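PDB 6IDY: lipase aflb from Neosartorya fumigata, which probably catalyses the hydrolysis of ester bonds in lipids. Local coordinates for residues A[214-219]-A[250-255]; A[164-169]-A[237-242]. All coordinates share one frame; numbering follows the deposited sequence.

Interaction 1: residues A[214-219]-A[250-255]; sequences YAINYI and RKVVDD. With CA (calcium ion), chain D; SO4 (sulfate ion), chain E.
In the alpha/beta-hydrolase core of this lipase, helix 205-223 lies against the start of strand 253-259, and Ile-216 is the side chain that meets the valine pair Val-252 and Val-253. Its branch methyl does most of the touching: Ile-216 CG2 reaches Val-252 CG2 at 3.5 Å and, in a tight approach, Val-253 CG2 also at 3.5 Å. With CG1 anti to the carbonyl carbon (chi1 -69°), CG2 is left anti to the backbone N and faces the valines. The end of the isoleucine runs on across Val-253, with CD1 of Ile-216 at 3.9 Å from CG2 of Val-253, the two side chains crossing at about a right angle. At the next residue, Asn-217 OD1 stands 3.9 Å from Val-252 CG2 without bonding to it, while ND2 of Asn-217 is hydrogen-bonded to the Ser-248 hydroxyl. No hydrogen bond joins the two segments, which meet through carbon contacts.

The ends of segment 250-255 have other work. Arg-250 leaves its backbone away from the helix; its NE and NH2 bond to the carbonyls of Leu-243 and Lys-244, and NH1 gives a sulfate ion, probably from the crystallisation liquor, a 2.8 Å bond to O1 at 151°. Asp-255 grips the calcium ion with both carboxylate oxygens, OD2 at 2.5 Å; carbonyls of Ala-377, His-380 and Gly-382 and two waters complete the site, one of these waters also donating to the carbonyl of Asp-254. Around the contact, Ile-216 leans on Ile-164 of strand 161-166, Tyr-214 and Tyr-218 pack on helix 140-145, and the backbones of Val-252 and Asp-254 bond to Val-227 of the adjacent strand 227-232.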
# COMPACT_ATOMS: atom_id res chain seq x y z
N TYR A 214 -7.70 -14.52 4.20
CA TYR A 214 -7.81 -15.68 3.33
C TYR A 214 -6.53 -15.91 2.54
O TYR A 214 -6.09 -17.06 2.46
CB TYR A 214 -9.05 -15.63 2.41
CG TYR A 214 -9.24 -16.92 1.64
CD1 TYR A 214 -9.88 -18.01 2.22
CD2 TYR A 214 -8.75 -17.06 0.34
CE1 TYR A 214 -10.04 -19.21 1.52
CE2 TYR A 214 -8.90 -18.25 -0.36
CZ TYR A 214 -9.55 -19.32 0.23
OH TYR A 214 -9.69 -20.50 -0.47
N ALA A 215 -5.92 -14.84 1.96
CA ALA A 215 -4.68 -14.95 1.19
C ALA A 215 -3.57 -15.56 2.02
O ALA A 215 -2.86 -16.44 1.54
CB ALA A 215 -4.25 -13.58 0.66
N ILE A 216 -3.45 -15.16 3.30
CA ILE A 216 -2.45 -15.72 4.21
C ILE A 216 -2.63 -17.23 4.35
O ILE A 216 -1.70 -17.98 4.04
CB ILE A 216 -2.42 -14.99 5.58
CG1 ILE A 216 -1.86 -13.55 5.44
CG2 ILE A 216 -1.58 -15.80 6.57
CD1 ILE A 216 -2.13 -12.63 6.70
N ASN A 217 -3.82 -17.68 4.78
CA ASN A 217 -4.12 -19.09 4.98
C ASN A 217 -4.11 -19.90 3.69
O ASN A 217 -3.67 -21.06 3.71
CB ASN A 217 -5.43 -19.26 5.75
CG ASN A 217 -5.29 -18.90 7.21
OD1 ASN A 217 -4.19 -18.92 7.79
ND2 ASN A 217 -6.40 -18.60 7.85
N TYR A 218 -4.49 -19.29 2.57
CA TYR A 218 -4.49 -19.96 1.27
C TYR A 218 -3.07 -20.16 0.74
O TYR A 218 -2.74 -21.25 0.28
CB TYR A 218 -5.39 -19.24 0.25
CG TYR A 218 -5.32 -19.85 -1.14
CD1 TYR A 218 -6.12 -20.93 -1.49
CD2 TYR A 218 -4.43 -19.36 -2.09
CE1 TYR A 218 -6.03 -21.52 -2.75
CE2 TYR A 218 -4.33 -19.93 -3.35
CZ TYR A 218 -5.13 -21.01 -3.68
OH TYR A 218 -5.03 -21.55 -4.93
N ILE A 219 -2.25 -19.09 0.75
CA ILE A 219 -0.88 -19.16 0.24
C ILE A 219 -0.05 -20.09 1.12
O ILE A 219 0.72 -20.89 0.60
CB ILE A 219 -0.26 -17.76 -0.01
CG1 ILE A 219 -1.03 -16.99 -1.13
CG2 ILE A 219 1.25 -17.81 -0.29
CD1 ILE A 219 -0.97 -17.55 -2.60
N ARG A 250 -1.75 -15.66 12.32
CA ARG A 250 -0.57 -15.29 13.11
C ARG A 250 0.50 -16.39 13.15
O ARG A 250 1.69 -16.08 13.15
CB ARG A 250 -0.94 -14.92 14.56
CG ARG A 250 -2.06 -13.89 14.72
CD ARG A 250 -2.35 -13.70 16.20
NE ARG A 250 -3.62 -13.03 16.46
CZ ARG A 250 -4.13 -12.82 17.67
NH1 ARG A 250 -3.47 -13.22 18.75
NH2 ARG A 250 -5.29 -12.20 17.81
N LYS A 251 0.07 -17.67 13.19
CA LYS A 251 0.97 -18.84 13.26
C LYS A 251 1.74 -19.09 11.97
O LYS A 251 2.77 -19.76 12.00
CB LYS A 251 0.19 -20.12 13.63
CG LYS A 251 -0.44 -20.08 15.02
CD LYS A 251 -1.21 -21.36 15.33
CE LYS A 251 -1.74 -21.35 16.74
NZ LYS A 251 -2.40 -22.64 17.10
N VAL A 252 1.24 -18.58 10.83
CA VAL A 252 1.87 -18.85 9.54
C VAL A 252 2.55 -17.61 8.92
O VAL A 252 3.07 -17.70 7.81
CB VAL A 252 0.91 -19.57 8.54
CG1 VAL A 252 0.45 -20.91 9.09
CG2 VAL A 252 -0.28 -18.69 8.17
N VAL A 253 2.57 -16.47 9.64
CA VAL A 253 3.23 -15.26 9.13
C VAL A 253 4.50 -15.01 9.92
O VAL A 253 4.43 -14.71 11.12
CB VAL A 253 2.30 -14.00 9.05
CG1 VAL A 253 3.08 -12.75 8.62
CG2 VAL A 253 1.14 -14.24 8.10
N ASP A 254 5.67 -15.16 9.26
CA ASP A 254 6.97 -14.96 9.90
C ASP A 254 7.41 -13.50 9.91
O ASP A 254 8.16 -13.10 10.79
CB ASP A 254 8.05 -15.83 9.25
CG ASP A 254 7.85 -17.33 9.44
OD1 ASP A 254 7.16 -17.72 10.40
OD2 ASP A 254 8.41 -18.10 8.63
N ASP A 255 6.96 -12.72 8.92
CA ASP A 255 7.32 -11.31 8.81
C ASP A 255 6.20 -10.51 8.21
O ASP A 255 5.59 -10.92 7.22
CB ASP A 255 8.59 -11.12 7.94
CG ASP A 255 9.89 -11.49 8.62
OD1 ASP A 255 10.33 -10.73 9.50
OD2 ASP A 255 10.47 -12.54 8.27
CA CA D . 12.24 -12.20 9.93
S SO4 E . -4.33 -11.73 21.86
O1 SO4 E . -3.68 -12.99 21.49
O2 SO4 E . -5.29 -11.98 22.94
O3 SO4 E . -3.33 -10.78 22.30
O4 SO4 E . -5.04 -11.19 20.70
O HOH W 1 10.78 -13.47 11.35
O HOH W 2 12.61 -14.31 8.96

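Interaction 2: residues A[164-169]-A[237-242]; sequences ILVPGT and LDTQWA
Strand 161-166 ends opposite helix 235-245, Val-166 and Thr-239 being the closest backbone positions, with 7.9 Å between their CA atoms. This is the helix-on-sheet layer of the alpha/beta-hydrolase fold: the helix follows strand 227-232, where such enzymes carry the nucleophile elbow, and the loop after Val-166 leads to Thr-169, whose OG1 is hydrogen-bonded to the side-chain NE2 of Gln-234. As in related lipases, this loop probably contributes to the oxyanion hole.

Both side chains at the centre leave their backbones toward each other and cross at a slant. The isopropyl group of Val-166 presents its two methyls to the threonine hydroxyl, CG2 at 3.9 Å and CG1 at 4.1 Å from OG1 of Thr-239. The hydroxyl has its polar partner in its own helix: chi1 of -50° turns OG1 back along the helix, where it bonds to the carbonyl of Gly-235 one turn earlier. A buried polar atom is thus satisfied within its own helix while also touching the valine methyls. Val-212 of helix 205-223 and Val-229 of strand 227-232 also pack on Val-166.

Further along, Asp-238 leaves the helix toward the strand segment, and its OD2 is linked to the loop by water. Val-166 CG1 comes no nearer to Asp-238 OD2 than 4.3 Å, and the carbonyl oxygen of Pro-167 stands equally far from it. A single ordered water joins these last two oxygens, donating to Pro-167 O at 2.7 Å and to Asp-238 OD2 at 2.6 Å.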
# COMPACT_ATOMS: atom_id res chain seq x y z
N ILE A 164 3.24 -12.18 0.30
CA ILE A 164 1.97 -11.62 -0.13
C ILE A 164 2.09 -10.11 -0.14
O ILE A 164 2.33 -9.50 0.90
CB ILE A 164 0.78 -12.10 0.76
CG1 ILE A 164 0.71 -13.65 0.80
CG2 ILE A 164 -0.55 -11.49 0.27
CD1 ILE A 164 -0.01 -14.21 1.96
N LEU A 165 1.90 -9.51 -1.33
CA LEU A 165 1.95 -8.07 -1.52
C LEU A 165 0.55 -7.51 -1.38
O LEU A 165 -0.32 -7.81 -2.20
CB LEU A 165 2.59 -7.71 -2.87
CG LEU A 165 3.97 -8.30 -3.18
CD1 LEU A 165 4.40 -7.92 -4.59
CD2 LEU A 165 5.02 -7.86 -2.15
N VAL A 166 0.31 -6.74 -0.31
CA VAL A 166 -0.99 -6.16 0.03
C VAL A 166 -1.04 -4.70 -0.44
O VAL A 166 -0.16 -3.92 -0.07
CB VAL A 166 -1.35 -6.35 1.54
CG1 VAL A 166 -2.75 -5.82 1.85
CG2 VAL A 166 -1.25 -7.82 1.96
N PRO A 167 -2.04 -4.31 -1.25
CA PRO A 167 -2.08 -2.94 -1.78
C PRO A 167 -2.56 -1.90 -0.78
O PRO A 167 -3.05 -2.25 0.29
CB PRO A 167 -3.07 -3.06 -2.93
CG PRO A 167 -4.03 -4.10 -2.47
CD PRO A 167 -3.17 -5.11 -1.77
N GLY A 168 -2.44 -0.63 -1.17
CA GLY A 168 -2.90 0.50 -0.40
C GLY A 168 -4.22 1.03 -0.92
O GLY A 168 -4.84 0.43 -1.80
N THR A 169 -4.65 2.17 -0.38
CA THR A 169 -5.91 2.83 -0.73
C THR A 169 -5.99 3.24 -2.19
O THR A 169 -5.03 3.81 -2.73
CB THR A 169 -6.13 4.02 0.20
OG1 THR A 169 -6.14 3.57 1.56
CG2 THR A 169 -7.41 4.77 -0.10
N LEU A 237 -3.20 -1.72 7.67
CA LEU A 237 -4.44 -1.82 8.45
C LEU A 237 -5.17 -3.12 8.13
O LEU A 237 -5.64 -3.79 9.05
CB LEU A 237 -5.37 -0.61 8.21
CG LEU A 237 -4.96 0.71 8.85
CD1 LEU A 237 -5.83 1.85 8.33
CD2 LEU A 237 -5.08 0.64 10.37
N ASP A 238 -5.23 -3.49 6.84
CA ASP A 238 -5.89 -4.72 6.38
C ASP A 238 -5.21 -5.95 6.98
O ASP A 238 -5.91 -6.88 7.39
CB ASP A 238 -5.86 -4.82 4.85
CG ASP A 238 -6.51 -3.66 4.10
OD1 ASP A 238 -7.30 -2.92 4.72
OD2 ASP A 238 -6.24 -3.51 2.90
N THR A 239 -3.86 -5.94 7.05
CA THR A 239 -3.08 -7.04 7.58
C THR A 239 -3.23 -7.14 9.09
O THR A 239 -3.46 -8.24 9.59
CB THR A 239 -1.62 -6.95 7.12
OG1 THR A 239 -1.59 -6.78 5.71
CG2 THR A 239 -0.79 -8.20 7.52
N GLN A 240 -3.09 -6.01 9.81
CA GLN A 240 -3.23 -5.95 11.26
C GLN A 240 -4.61 -6.44 11.71
O GLN A 240 -4.70 -7.19 12.68
CB GLN A 240 -2.93 -4.53 11.79
CG GLN A 240 -2.80 -4.45 13.32
CD GLN A 240 -1.53 -5.04 13.90
OE1 GLN A 240 -0.73 -5.71 13.23
NE2 GLN A 240 -1.34 -4.80 15.20
N TRP A 241 -5.68 -6.02 11.00
CA TRP A 241 -7.05 -6.46 11.29
C TRP A 241 -7.18 -7.97 11.03
O TRP A 241 -7.73 -8.67 11.87
CB TRP A 241 -8.08 -5.65 10.46
CG TRP A 241 -9.52 -5.93 10.82
CD1 TRP A 241 -10.29 -6.96 10.37
CD2 TRP A 241 -10.37 -5.14 11.67
NE1 TRP A 241 -11.56 -6.87 10.90
CE2 TRP A 241 -11.64 -5.75 11.69
CE3 TRP A 241 -10.16 -3.98 12.44
CZ2 TRP A 241 -12.71 -5.25 12.45
CZ3 TRP A 241 -11.23 -3.45 13.16
CH2 TRP A 241 -12.49 -4.08 13.15
N ALA A 242 -6.62 -8.47 9.91
CA ALA A 242 -6.63 -9.91 9.57
C ALA A 242 -5.90 -10.72 10.66
O ALA A 242 -6.43 -11.73 11.11
CB ALA A 242 -5.98 -10.14 8.21
O HOH W 3 -5.55 -1.74 1.11

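Interactions 1 and 2 have centres about 12 Å apart and serve the same mixed sheet, in which strand 227-232 runs between strands 161-166 and 253-259. Along the chain they alternate: 164-169, then 214-219, then 237-242, then 250-255. Helix 205-223 precedes strand 227-232, and helix 235-245 precedes strand 253-259. Ile-164 is the direct joint, its CD1 lying 3.6 Å from CA of Ile-216. Interaction 2 lies near the probable active-site end of the strands, close to the middle of the molecule, whereas interaction 1 lies further out and leads to the calcium site.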